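Local structure of endosialidase (Enterobacteria phage phi92, 4HIZ) at residues 86-91 with 474-479; 147-152 with 291-296; 157-162 with 303-308. The protein cleaves polysialic acid within the chain, hydrolysing alpha2,8 and alpha2,9 linkages between sialic acid units. One frame throughout, in Å; residues are numbered along the deposited sequence.

Interaction 1: 86-91 with 474-479. With NA (sodium ion), chain B; EDO (1,2-ethanediol), chain L.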
loop_
_atom_site.group_PDB
_atom_site.type_symbol
_atom_site.label_atom_id
_atom_site.label_comp_id
_atom_site.label_asym_id
_atom_site.label_seq_id
_atom_site.Cartn_x
_atom_site.Cartn_y
_atom_site.Cartn_z
ATOM N N THR A 86 -15.576 -17.847 -2.027
ATOM C CA THR A 86 -14.875 -18.785 -1.137
ATOM C C THR A 86 -15.599 -20.144 -1.128
ATOM O O THR A 86 -14.968 -21.136 -0.783
ATOM C CB THR A 86 -14.811 -18.296 0.305
ATOM O OG1 THR A 86 -16.148 -18.180 0.797
ATOM C CG2 THR A 86 -14.077 -16.898 0.388
ATOM N N GLN A 87 -16.881 -20.191 -1.525
ATOM C CA GLN A 87 -17.644 -21.473 -1.467
ATOM C C GLN A 87 -16.883 -22.591 -2.178
ATOM O O GLN A 87 -16.335 -22.369 -3.262
ATOM C CB GLN A 87 -19.052 -21.330 -2.100
ATOM C CG GLN A 87 -18.998 -20.947 -3.548
ATOM C CD GLN A 87 -20.395 -20.843 -4.211
ATOM O OE1 GLN A 87 -20.575 -20.076 -5.155
ATOM N NE2 GLN A 87 -21.364 -21.639 -3.734
ATOM N N ASP A 88 -16.773 -23.773 -1.556
ATOM C CA ASP A 88 -16.792 -23.967 -0.109
ATOM C C ASP A 88 -15.420 -24.581 0.195
ATOM O O ASP A 88 -15.277 -25.818 0.208
ATOM C CB ASP A 88 -17.928 -24.909 0.333
ATOM C CG ASP A 88 -17.948 -25.135 1.840
ATOM O OD1 ASP A 88 -17.317 -24.324 2.581
ATOM O OD2 ASP A 88 -18.584 -26.126 2.300
ATOM N N LYS A 89 -14.423 -23.722 0.400
ATOM C CA LYS A 89 -13.011 -24.100 0.337
ATOM C C LYS A 89 -12.205 -23.728 1.557
ATOM O O LYS A 89 -11.012 -24.064 1.615
ATOM C CB LYS A 89 -12.330 -23.378 -0.864
ATOM C CG LYS A 89 -12.914 -23.808 -2.235
ATOM C CD LYS A 89 -12.152 -23.147 -3.385
ATOM C CE LYS A 89 -12.533 -21.614 -3.507
ATOM N NZ LYS A 89 -13.947 -21.444 -4.144
ATOM N N THR A 90 -12.788 -22.998 2.507
ATOM C CA THR A 90 -11.947 -22.550 3.638
ATOM C C THR A 90 -11.450 -23.686 4.529
ATOM O O THR A 90 -12.086 -24.739 4.620
ATOM C CB THR A 90 -12.650 -21.491 4.521
ATOM O OG1 THR A 90 -13.781 -22.064 5.179
ATOM C CG2 THR A 90 -13.040 -20.252 3.697
ATOM N N PHE A 91 -10.315 -23.464 5.192
ATOM C CA PHE A 91 -9.793 -24.442 6.137
ATOM C C PHE A 91 -8.757 -23.785 7.028
ATOM O O PHE A 91 -8.271 -22.682 6.733
ATOM C CB PHE A 91 -9.218 -25.678 5.367
ATOM C CG PHE A 91 -8.034 -25.358 4.488
ATOM C CD1 PHE A 91 -6.725 -25.345 5.010
ATOM C CD2 PHE A 91 -8.212 -25.031 3.148
ATOM C CE1 PHE A 91 -5.640 -25.037 4.176
ATOM C CE2 PHE A 91 -7.125 -24.728 2.301
ATOM C CZ PHE A 91 -5.825 -24.723 2.819
ATOM N N VAL A 474 -22.140 -16.619 -1.168
ATOM C CA VAL A 474 -21.355 -17.666 -1.823
ATOM C C VAL A 474 -20.095 -17.998 -0.988
ATOM O O VAL A 474 -18.970 -18.010 -1.494
ATOM C CB VAL A 474 -21.033 -17.358 -3.329
ATOM C CG1 VAL A 474 -22.349 -17.464 -4.184
ATOM C CG2 VAL A 474 -20.335 -15.980 -3.562
ATOM N N GLY A 475 -20.342 -18.286 0.288
ATOM C CA GLY A 475 -19.282 -18.306 1.301
ATOM C C GLY A 475 -18.945 -19.695 1.836
ATOM O O GLY A 475 -19.273 -20.732 1.246
ATOM N N SER A 476 -18.236 -19.674 2.960
ATOM C CA SER A 476 -17.653 -20.914 3.487
ATOM C C SER A 476 -17.408 -20.712 4.974
ATOM O O SER A 476 -17.199 -19.565 5.428
ATOM C CB SER A 476 -16.351 -21.137 2.726
ATOM O OG SER A 476 -15.720 -22.339 3.125
ATOM N N VAL A 477 -17.439 -21.799 5.750
ATOM C CA VAL A 477 -17.237 -21.698 7.206
ATOM C C VAL A 477 -16.079 -22.550 7.650
ATOM O O VAL A 477 -15.952 -23.723 7.234
ATOM C CB VAL A 477 -18.525 -22.148 7.960
ATOM C CG1 VAL A 477 -18.272 -22.318 9.499
ATOM C CG2 VAL A 477 -19.685 -21.119 7.659
ATOM N N CYS A 478 -15.243 -21.994 8.533
ATOM C CA CYS A 478 -14.223 -22.835 9.162
ATOM C C CYS A 478 -14.057 -22.416 10.624
ATOM O O CYS A 478 -14.649 -21.423 11.070
ATOM C CB CYS A 478 -12.876 -22.728 8.412
ATOM S SG CYS A 478 -12.206 -21.026 8.393
ATOM N N VAL A 479 -13.266 -23.182 11.383
ATOM C CA VAL A 479 -13.150 -22.923 12.816
ATOM C C VAL A 479 -11.712 -23.023 13.231
ATOM O O VAL A 479 -10.983 -23.929 12.786
ATOM C CB VAL A 479 -13.984 -23.992 13.612
ATOM C CG1 VAL A 479 -13.696 -23.960 15.128
ATOM C CG2 VAL A 479 -15.480 -23.760 13.370
HETATM NA NA NA B . -14.229 -25.432 6.098
HETATM C C1 EDO L . -10.460 -26.626 10.095
HETATM O O1 EDO L . -10.362 -26.622 8.674
HETATM C C2 EDO L . -11.901 -26.705 10.604
HETATM O O2 EDO L . -12.672 -25.684 10.001
HETATM O O HOH W 1 -17.317 -15.707 -1.111
HETATM O O HOH W 2 -17.821 -24.568 5.106
HETATM O O HOH W 3 -13.467 -27.947 7.195
#
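Ser476 OG, gripped by three bonds, joins the loop 86-91 to the strand 474-479 and illustrates how one hydroxyl can organise a loop. It lies anti to the backbone N (chi1 -178°), on the side of the loop, and donates to Asp88 OD1 at 2.6 Å, meeting that oxygen nearly along its C-O axis. It accepts from Thr90 OG1 at 2.8 Å. Thr90 N adds a third bond at 3.1 Å. Asp88 OD2 is turned to other partners, a salt bridge to Lys353 and a hydrogen bond to Ser294. Thr90 O and Val477 O each bind the sodium ion at 2.7 Å, with a water as a further ligand. At the other end, Gln87 N donates to Val474 O at 3.0 Å, ahead of the cis peptide that leads into Asp88; a water bridges the same carbonyl to Thr86 N. The extended Gln87 side chain crosses Val474, its OE1 3.3 Å from Val474 CG1 and its NE2 hydrogen-bonded to Glu349 OE1, while Thr90 CG2 sits 3.6 Å from Ser476 CB. Buried polar atoms and a metal fix one blade's loop to another's edge strand, so the join probably rests more on bond geometry than on apolar bulk.

Interaction 2: 147-152 with 291-296. With EDO (1,2-ethanediol), chain P; EDO (1,2-ethanediol), chain J.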
loop_
_atom_site.group_PDB
_atom_site.type_symbol
_atom_site.label_atom_id
_atom_site.label_comp_id
_atom_site.label_asym_id
_atom_site.label_seq_id
_atom_site.Cartn_x
_atom_site.Cartn_y
_atom_site.Cartn_z
ATOM N N HIS A 147 -11.132 -23.282 -12.441
ATOM C CA HIS A 147 -12.227 -22.893 -11.555
ATOM C C HIS A 147 -12.202 -23.894 -10.390
ATOM O O HIS A 147 -11.801 -25.040 -10.552
ATOM C CB HIS A 147 -13.537 -23.044 -12.364
ATOM C CG HIS A 147 -14.787 -22.676 -11.632
ATOM N ND1 HIS A 147 -15.542 -23.587 -10.914
ATOM C CD2 HIS A 147 -15.472 -21.506 -11.595
ATOM C CE1 HIS A 147 -16.614 -22.979 -10.434
ATOM N NE2 HIS A 147 -16.594 -21.716 -10.834
ATOM N N CYS A 148 -12.600 -23.465 -9.198
ATOM C CA CYS A 148 -12.605 -24.387 -8.077
ATOM C C CYS A 148 -13.585 -23.958 -7.019
ATOM O O CYS A 148 -13.579 -22.773 -6.609
ATOM C CB CYS A 148 -11.185 -24.451 -7.462
ATOM S SG CYS A 148 -11.027 -25.573 -6.016
ATOM N N MET A 149 -14.405 -24.896 -6.554
ATOM C CA MET A 149 -15.240 -24.704 -5.371
ATOM C C MET A 149 -15.079 -25.825 -4.334
ATOM O O MET A 149 -15.838 -25.881 -3.357
ATOM C CB MET A 149 -16.718 -24.527 -5.755
ATOM C CG MET A 149 -16.975 -23.192 -6.501
ATOM S SD MET A 149 -18.709 -23.091 -6.934
ATOM C CE MET A 149 -18.736 -21.401 -7.565
ATOM N N SER A 150 -14.103 -26.719 -4.528
ATOM C CA SER A 150 -13.889 -27.797 -3.560
ATOM C C SER A 150 -12.398 -27.860 -3.275
ATOM O O SER A 150 -11.604 -28.118 -4.199
ATOM C CB SER A 150 -14.347 -29.146 -4.169
ATOM O OG SER A 150 -14.122 -30.177 -3.211
ATOM N N MET A 151 -12.017 -27.631 -2.011
ATOM C CA MET A 151 -10.619 -27.687 -1.595
ATOM C C MET A 151 -10.562 -27.932 -0.093
ATOM O O MET A 151 -11.453 -27.493 0.656
ATOM C CB MET A 151 -9.967 -26.304 -1.861
ATOM C CG MET A 151 -8.450 -26.249 -1.548
ATOM S SD MET A 151 -7.746 -24.600 -1.913
ATOM C CE MET A 151 -7.750 -24.612 -3.715
ATOM N N GLY A 152 -9.511 -28.615 0.351
ATOM C CA GLY A 152 -9.296 -28.802 1.782
ATOM C C GLY A 152 -8.045 -29.625 2.024
ATOM O O GLY A 152 -7.228 -29.844 1.121
ATOM N N GLU A 291 -21.255 -28.532 -11.090
ATOM C CA GLU A 291 -20.198 -28.017 -10.205
ATOM C C GLU A 291 -19.814 -29.057 -9.201
ATOM O O GLU A 291 -20.680 -29.779 -8.702
ATOM C CB GLU A 291 -20.642 -26.761 -9.395
ATOM C CG GLU A 291 -20.799 -25.500 -10.225
ATOM C CD GLU A 291 -21.452 -24.350 -9.462
ATOM O OE1 GLU A 291 -22.145 -24.612 -8.469
ATOM O OE2 GLU A 291 -21.265 -23.175 -9.828
ATOM N N THR A 292 -18.515 -29.134 -8.905
ATOM C CA THR A 292 -18.025 -29.757 -7.672
ATOM C C THR A 292 -17.851 -28.646 -6.627
ATOM O O THR A 292 -17.445 -27.507 -6.963
ATOM C CB THR A 292 -16.697 -30.516 -7.876
ATOM O OG1 THR A 292 -15.680 -29.662 -8.408
ATOM C CG2 THR A 292 -16.883 -31.712 -8.881
ATOM N N HIS A 293 -18.154 -28.978 -5.377
ATOM C CA HIS A 293 -18.388 -27.925 -4.377
ATOM C C HIS A 293 -18.339 -28.522 -2.993
ATOM O O HIS A 293 -19.044 -29.515 -2.724
ATOM C CB HIS A 293 -19.772 -27.286 -4.654
ATOM C CG HIS A 293 -20.187 -26.227 -3.666
ATOM N ND1 HIS A 293 -20.856 -26.528 -2.496
ATOM C CD2 HIS A 293 -20.083 -24.870 -3.700
ATOM C CE1 HIS A 293 -21.154 -25.401 -1.856
ATOM N NE2 HIS A 293 -20.705 -24.386 -2.574
ATOM N N SER A 294 -17.475 -27.972 -2.124
ATOM C CA SER A 294 -17.341 -28.422 -0.730
ATOM C C SER A 294 -16.469 -29.687 -0.632
ATOM O O SER A 294 -16.310 -30.453 -1.606
ATOM C CB SER A 294 -18.722 -28.633 -0.052
ATOM O OG SER A 294 -18.620 -28.557 1.365
ATOM N N PHE A 295 -15.920 -29.886 0.550
ATOM C CA PHE A 295 -14.923 -30.934 0.770
ATOM C C PHE A 295 -15.003 -31.308 2.232
ATOM O O PHE A 295 -15.049 -30.429 3.107
ATOM C CB PHE A 295 -13.516 -30.376 0.452
ATOM C CG PHE A 295 -12.404 -31.344 0.692
ATOM C CD1 PHE A 295 -11.775 -31.387 1.929
ATOM C CD2 PHE A 295 -11.976 -32.192 -0.326
ATOM C CE1 PHE A 295 -10.687 -32.273 2.165
ATOM C CE2 PHE A 295 -10.914 -33.090 -0.117
ATOM C CZ PHE A 295 -10.270 -33.126 1.131
ATOM N N THR A 296 -14.966 -32.604 2.546
ATOM C CA THR A 296 -14.808 -32.954 3.960
ATOM C C THR A 296 -14.090 -34.302 4.108
ATOM O O THR A 296 -14.259 -35.228 3.302
ATOM C CB THR A 296 -16.180 -32.967 4.703
ATOM O OG1 THR A 296 -15.977 -33.122 6.111
ATOM C CG2 THR A 296 -17.069 -34.121 4.207
HETATM C C1 EDO P . -18.085 -18.817 -10.411
HETATM O O1 EDO P . -18.751 -19.991 -10.881
HETATM C C2 EDO P . -17.899 -17.892 -11.596
HETATM O O2 EDO P . -19.182 -17.828 -12.234
HETATM C C1 EDO J . -15.112 -30.613 9.737
HETATM O O1 EDO J . -14.043 -29.690 9.487
HETATM C C2 EDO J . -15.003 -31.836 8.827
HETATM O O2 EDO J . -14.345 -31.502 7.580
HETATM O O HOH W 4 -14.115 -27.539 -7.547
#
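Ser150 OG donates to Ser294 O at 2.7 Å, approaching from well above the carbonyl plane, and so ties the first strands of two neighbouring blades of the beta propeller. OG is anti to the backbone N (chi1 180°), beside Ser150's own carbonyl carbon, and from there reaches across. The strands 150-152 and 291-296 run nearly parallel, 20° apart with axes 5.0 Å from each other, yet they belong to different sheets. The chain turns a corner at Met149, and there Ser294 N reaches Met149 O in a straight bond of 2.9 Å (170° at the hydrogen). A water extends the polar join, accepting from Met149 N and donating to Thr292 OG1, a hydroxyl also bonded to Glu163.

The extended Met149 side chain then runs across Glu291. Its CB lies 3.3 Å from Thr292 O and its CE 3.8 Å from Glu291 OE2, while SD meets the edge of the His293 imidazole in the ring plane, 3.9 Å from CD2. The bond from His293 ND1 to Pro350 O probably fixes the rotation of that ring, with Gln87 NE2 close to its NE2. Met151 N, by contrast, is buried here without a partner. Past the corner, Phe295 lays one ring face against the backbone of Gly152, with the amide N offset toward the rim and Phe295 CD1 3.6 Å from Gly152 CA.

Interaction 3: 157-162 with 303-308; sequences RLYAVI and YTFAVG
Tyr159 and Phe305 meet between two neighbouring blades of the beta propeller, on the strands 157-162 and 303-308, each the second of its blade. The strand directions differ by 26° and the backbones stay well apart, with CA atoms of Val161 and Val307 8.3 Å from each other, so the contact is made by side chains.

At its middle Phe305 presents a ring edge to the face of Tyr159, an edge-to-face pair with centroids 5.0 Å apart and planes at 57°. Phe305 CE2 stands 3.6 Å above the Tyr159 plane, over the ring centre, and its neighbour CZ is 3.8 Å from Tyr159 CD1. Phe305 CG lies between its backbone N and carbonyl carbon (chi1 62°), which places CG on the side of Tyr159.

Tyr303 extends the aromatic group from a G1 beta bulge formed with Thr304. Its side chain crosses that of Tyr159 at about a right angle, Tyr303 CD2 lying 3.6 Å from Tyr159 OH, and its own hydroxyl is bonded to Gly155 O. Arg157 adds only its aliphatic part, CD being 4.2 Å from Tyr303 CE2, while its guanidinium turns to Asp214, Gly209 and Ser179. At the other end, Val161 CG2 and Val307 CG2 touch at 4.0 Å. Phe295, on strand 291-297 beside 304-311, meets both Tyr159 and Phe305.

Dispersion and the CH-pi component of the aromatic pair therefore probably carry most of this interface, and the polar ends of Arg157 and Tyr303 are satisfied by residues beyond it.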
loop_
_atom_site.group_PDB
_atom_site.type_symbol
_atom_site.label_atom_id
_atom_site.label_comp_id
_atom_site.label_asym_id
_atom_site.label_seq_id
_atom_site.Cartn_x
_atom_site.Cartn_y
_atom_site.Cartn_z
ATOM N N ARG A 157 -1.949 -33.333 3.262
ATOM C CA ARG A 157 -1.849 -32.838 1.893
ATOM C C ARG A 157 -2.999 -31.880 1.593
ATOM O O ARG A 157 -4.129 -32.061 2.094
ATOM C CB ARG A 157 -1.953 -33.995 0.887
ATOM C CG ARG A 157 -0.847 -35.068 1.043
ATOM C CD ARG A 157 -0.903 -36.132 -0.095
ATOM N NE ARG A 157 -0.703 -35.527 -1.411
ATOM C CZ ARG A 157 0.484 -35.217 -1.937
ATOM N NH1 ARG A 157 1.611 -35.471 -1.278
ATOM N NH2 ARG A 157 0.550 -34.680 -3.153
ATOM N N LEU A 158 -2.730 -30.903 0.731
ATOM C CA LEU A 158 -3.797 -30.095 0.149
ATOM C C LEU A 158 -4.455 -30.861 -0.993
ATOM O O LEU A 158 -3.770 -31.378 -1.871
ATOM C CB LEU A 158 -3.165 -28.834 -0.437
ATOM C CG LEU A 158 -4.162 -27.791 -0.962
ATOM C CD1 LEU A 158 -5.073 -27.216 0.182
ATOM C CD2 LEU A 158 -3.434 -26.619 -1.707
ATOM N N TYR A 159 -5.783 -30.901 -1.012
ATOM C CA TYR A 159 -6.511 -31.488 -2.123
ATOM C C TYR A 159 -7.446 -30.440 -2.697
ATOM O O TYR A 159 -8.055 -29.694 -1.952
ATOM C CB TYR A 159 -7.336 -32.697 -1.646
ATOM C CG TYR A 159 -6.499 -33.952 -1.553
ATOM C CD1 TYR A 159 -6.273 -34.752 -2.685
ATOM C CD2 TYR A 159 -5.890 -34.312 -0.349
ATOM C CE1 TYR A 159 -5.445 -35.908 -2.603
ATOM C CE2 TYR A 159 -5.071 -35.472 -0.249
ATOM C CZ TYR A 159 -4.846 -36.235 -1.377
ATOM O OH TYR A 159 -4.052 -37.346 -1.294
ATOM N N ALA A 160 -7.566 -30.405 -4.014
ATOM C CA ALA A 160 -8.499 -29.481 -4.638
ATOM C C ALA A 160 -9.067 -30.133 -5.898
ATOM O O ALA A 160 -8.330 -30.815 -6.631
ATOM C CB ALA A 160 -7.792 -28.155 -4.995
ATOM N N VAL A 161 -10.353 -29.912 -6.184
ATOM C CA VAL A 161 -10.850 -30.339 -7.477
ATOM C C VAL A 161 -10.753 -29.106 -8.367
ATOM O O VAL A 161 -11.544 -28.158 -8.232
ATOM C CB VAL A 161 -12.308 -30.856 -7.449
ATOM C CG1 VAL A 161 -12.748 -31.290 -8.877
ATOM C CG2 VAL A 161 -12.416 -32.035 -6.481
ATOM N N ILE A 162 -9.746 -29.121 -9.235
ATOM C CA ILE A 162 -9.499 -28.016 -10.139
ATOM C C ILE A 162 -10.196 -28.328 -11.445
ATOM O O ILE A 162 -9.879 -29.310 -12.144
ATOM C CB ILE A 162 -8.000 -27.797 -10.375
ATOM C CG1 ILE A 162 -7.309 -27.432 -9.051
ATOM C CG2 ILE A 162 -7.803 -26.724 -11.437
ATOM C CD1 ILE A 162 -7.884 -26.152 -8.340
ATOM N N TYR A 303 -7.063 -41.393 3.896
ATOM C CA TYR A 303 -7.342 -40.514 2.761
ATOM C C TYR A 303 -8.727 -40.793 2.209
ATOM O O TYR A 303 -8.944 -40.886 0.997
ATOM C CB TYR A 303 -6.258 -40.615 1.680
ATOM C CG TYR A 303 -4.958 -40.076 2.207
ATOM C CD1 TYR A 303 -4.106 -40.897 2.950
ATOM C CD2 TYR A 303 -4.610 -38.736 2.026
ATOM C CE1 TYR A 303 -2.932 -40.424 3.473
ATOM C CE2 TYR A 303 -3.427 -38.232 2.569
ATOM C CZ TYR A 303 -2.592 -39.086 3.288
ATOM O OH TYR A 303 -1.416 -38.605 3.840
ATOM N N THR A 304 -9.672 -40.932 3.118
ATOM C CA THR A 304 -11.081 -41.066 2.719
ATOM C C THR A 304 -11.746 -39.701 2.849
ATOM O O THR A 304 -11.742 -39.101 3.917
ATOM C CB THR A 304 -11.816 -42.091 3.645
ATOM O OG1 THR A 304 -11.108 -43.356 3.652
ATOM C CG2 THR A 304 -13.219 -42.334 3.139
ATOM N N PHE A 305 -12.299 -39.194 1.756
ATOM C CA PHE A 305 -12.961 -37.888 1.799
ATOM C C PHE A 305 -14.095 -37.814 0.790
ATOM O O PHE A 305 -14.265 -38.699 -0.049
ATOM C CB PHE A 305 -11.953 -36.726 1.665
ATOM C CG PHE A 305 -11.168 -36.662 0.352
ATOM C CD1 PHE A 305 -11.795 -36.425 -0.881
ATOM C CD2 PHE A 305 -9.774 -36.684 0.387
ATOM C CE1 PHE A 305 -11.036 -36.300 -2.067
ATOM C CE2 PHE A 305 -9.002 -36.527 -0.792
ATOM C CZ PHE A 305 -9.613 -36.356 -2.016
ATOM N N ALA A 306 -14.898 -36.764 0.898
ATOM C CA ALA A 306 -16.026 -36.606 0.005
ATOM C C ALA A 306 -15.991 -35.185 -0.580
ATOM O O ALA A 306 -15.567 -34.235 0.092
ATOM C CB ALA A 306 -17.340 -36.836 0.737
ATOM N N VAL A 307 -16.456 -35.056 -1.822
ATOM C CA VAL A 307 -16.560 -33.752 -2.501
ATOM C C VAL A 307 -18.028 -33.596 -2.893
ATOM O O VAL A 307 -18.636 -34.556 -3.356
ATOM C CB VAL A 307 -15.696 -33.787 -3.773
ATOM C CG1 VAL A 307 -16.064 -32.679 -4.774
ATOM C CG2 VAL A 307 -14.192 -33.795 -3.410
ATOM N N GLY A 308 -18.622 -32.420 -2.674
ATOM C CA GLY A 308 -20.017 -32.264 -3.068
ATOM C C GLY A 308 -20.138 -32.050 -4.571
ATOM O O GLY A 308 -19.201 -31.581 -5.241
#

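Overall arrangement
The three contacts form a continuous buried series through the propeller, with interactions 2 and 3 nested between the segments of interaction 1. The centres of interactions 1 and 2 are about 10 Å apart, and polar atoms meet between them: Asp88 OD2 lies 2.6 Å from Ser294 OG, and Lys89 NZ 2.8 Å from Cys148 O. Interactions 2 and 3, about 8 Å apart, join the same two blades, since 147-152 pairs with 157-162 and 291-296 with 303-308. Interactions 1 and 3, about 14 Å apart, touch through Phe91 CZ and Leu158 CD1 (3.7 Å). In interaction 3 the Val161 side chain is about 11 Å from a bound fructose, and Ile162 adjoins Glu176 and Trp178 of a glycan pocket.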